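Local coordinates for protein periphilin-1 (Homo sapiens, PDB 6SWG) that probably acts in epigenetic silencing as a subunit of the HUSH complex, its C-terminal domain forming a helical hairpin that associates with other protein chains, at residues 85-88 / 89-93. Residues are numbered along the deposited sequence; the frame is centred on the assembly and turned at random.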
loop_
_atom_site.group_PDB
_atom_site.type_symbol
_atom_site.label_atom_id
_atom_site.label_comp_id
_atom_site.label_asym_id
_atom_site.label_seq_id
_atom_site.Cartn_x
_atom_site.Cartn_y
_atom_site.Cartn_z
ATOM N N HIS B 85 -10.515 -21.282 -10.223
ATOM C CA HIS B 85 -9.289 -21.985 -10.575
ATOM C C HIS B 85 -8.967 -23.050 -9.543
ATOM O O HIS B 85 -8.759 -24.220 -9.899
ATOM C CB HIS B 85 -8.119 -21.038 -10.714
ATOM C CG HIS B 85 -7.016 -21.636 -11.509
ATOM N ND1 HIS B 85 -5.788 -21.928 -10.968
ATOM C CD2 HIS B 85 -6.979 -22.065 -12.792
ATOM C CE1 HIS B 85 -5.028 -22.481 -11.896
ATOM N NE2 HIS B 85 -5.725 -22.564 -13.011
ATOM N N PHE B 86 -9.060 -22.685 -8.254
ATOM C CA PHE B 86 -8.727 -23.610 -7.192
ATOM C C PHE B 86 -9.634 -24.822 -7.254
ATOM O O PHE B 86 -9.161 -25.953 -7.461
ATOM C CB PHE B 86 -8.879 -22.908 -5.861
ATOM C CG PHE B 86 -8.609 -23.777 -4.680
ATOM C CD1 PHE B 86 -9.609 -24.536 -4.126
ATOM C CD2 PHE B 86 -7.355 -23.802 -4.107
ATOM C CE1 PHE B 86 -9.370 -25.313 -3.040
ATOM C CE2 PHE B 86 -7.100 -24.583 -3.006
ATOM C CZ PHE B 86 -8.124 -25.336 -2.460
ATOM N N ILE B 87 -10.943 -24.589 -7.299
ATOM C CA ILE B 87 -11.831 -25.720 -7.367
ATOM C C ILE B 87 -11.482 -26.568 -8.588
ATOM O O ILE B 87 -11.283 -27.790 -8.464
ATOM C CB ILE B 87 -13.293 -25.250 -7.377
ATOM C CG1 ILE B 87 -13.639 -24.602 -6.046
ATOM C CG2 ILE B 87 -14.176 -26.382 -7.712
ATOM C CD1 ILE B 87 -15.014 -23.806 -6.121
ATOM N N ALA B 88 -11.352 -25.942 -9.779
ATOM C CA ALA B 88 -11.095 -26.745 -10.985
ATOM C C ALA B 88 -9.796 -27.577 -10.811
ATOM O O ALA B 88 -9.790 -28.807 -11.040
ATOM C CB ALA B 88 -11.050 -25.844 -12.223
ATOM N N GLU B 89 -8.716 -26.941 -10.309
ATOM C CA GLU B 89 -7.457 -27.679 -10.107
ATOM C C GLU B 89 -7.682 -28.865 -9.169
ATOM O O GLU B 89 -7.341 -30.023 -9.487
ATOM C CB GLU B 89 -6.374 -26.763 -9.531
ATOM C CG GLU B 89 -5.767 -25.793 -10.521
ATOM C CD GLU B 89 -4.946 -26.509 -11.597
ATOM O OE1 GLU B 89 -4.684 -25.957 -12.682
ATOM O OE2 GLU B 89 -4.524 -27.653 -11.372
ATOM N N TYR B 90 -8.386 -28.617 -8.074
ATOM C CA TYR B 90 -8.588 -29.669 -7.098
ATOM C C TYR B 90 -9.371 -30.819 -7.705
ATOM O O TYR B 90 -9.103 -31.987 -7.415
ATOM C CB TYR B 90 -9.359 -29.120 -5.904
ATOM C CG TYR B 90 -9.302 -29.976 -4.685
ATOM C CD1 TYR B 90 -8.360 -29.695 -3.691
ATOM C CD2 TYR B 90 -10.174 -31.047 -4.496
ATOM C CE1 TYR B 90 -8.292 -30.430 -2.551
ATOM C CE2 TYR B 90 -10.107 -31.823 -3.310
ATOM C CZ TYR B 90 -9.153 -31.490 -2.354
ATOM O OH TYR B 90 -8.963 -32.149 -1.154
ATOM N N ASP B 91 -10.382 -30.509 -8.504
ATOM C CA ASP B 91 -11.248 -31.562 -8.979
ATOM C C ASP B 91 -10.691 -32.204 -10.225
ATOM O O ASP B 91 -11.430 -32.953 -10.886
ATOM C CB ASP B 91 -12.678 -31.018 -9.302
ATOM C CG ASP B 91 -13.475 -30.616 -8.024
ATOM O OD1 ASP B 91 -13.008 -31.066 -6.955
ATOM O OD2 ASP B 91 -14.505 -29.859 -8.092
ATOM N N THR B 92 -9.465 -31.839 -10.636
ATOM C CA THR B 92 -8.845 -32.505 -11.772
ATOM C C THR B 92 -7.546 -33.211 -11.378
ATOM O O THR B 92 -6.872 -33.741 -12.257
ATOM C CB THR B 92 -8.594 -31.563 -12.959
ATOM O OG1 THR B 92 -7.819 -30.427 -12.583
ATOM C CG2 THR B 92 -9.913 -31.050 -13.462
ATOM N N SER B 93 -7.202 -33.287 -10.091
ATOM C CA SER B 93 -5.918 -33.891 -9.754
ATOM C C SER B 93 -5.834 -34.450 -8.338
ATOM O O SER B 93 -4.715 -34.613 -7.827
ATOM C CB SER B 93 -4.787 -32.787 -10.002
ATOM O OG SER B 93 -4.948 -31.665 -9.071
#
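H85 and E89 meet one helical turn apart, side by side. The evidence for a CH-pi contact is E89 CG, 4.0 Å from the centroid of the H85 ring and 24° off its normal, so the methylene lies over one face. With CG of H85 anti to the backbone N (chi1 -160°), beside the carbonyl carbon, the ring lies along the E89 side chain. The bend of E89 at chi2 keeps its carboxylate, turned 59° from the ring plane, on that same side, with E89 OE1 out beyond the CE1–NE2 edge, 3.6 Å from H85 NE2. Successive i to i+4 backbone bonds give the helical form: E89 N to H85 O (2.8 Å), Y90 N to F86 O (2.8 Å) and D91 N to I87 O (2.9 Å). Farther on, E89 O accepts T92 N (3.0 Å) and S93 OG (2.9 Å) from opposite faces of its plane. Alongside, the I87 CG2 methyl makes van der Waals contact with D91 OD2 (3.5 Å), an oxygen salt-bridged to R24. F86 and Y90 pack on helix 23-56, while I87 touches an apolar side chain of another protein's chain. These are the last turns of an alpha-helix, the second arm of an antiparallel helical hairpin.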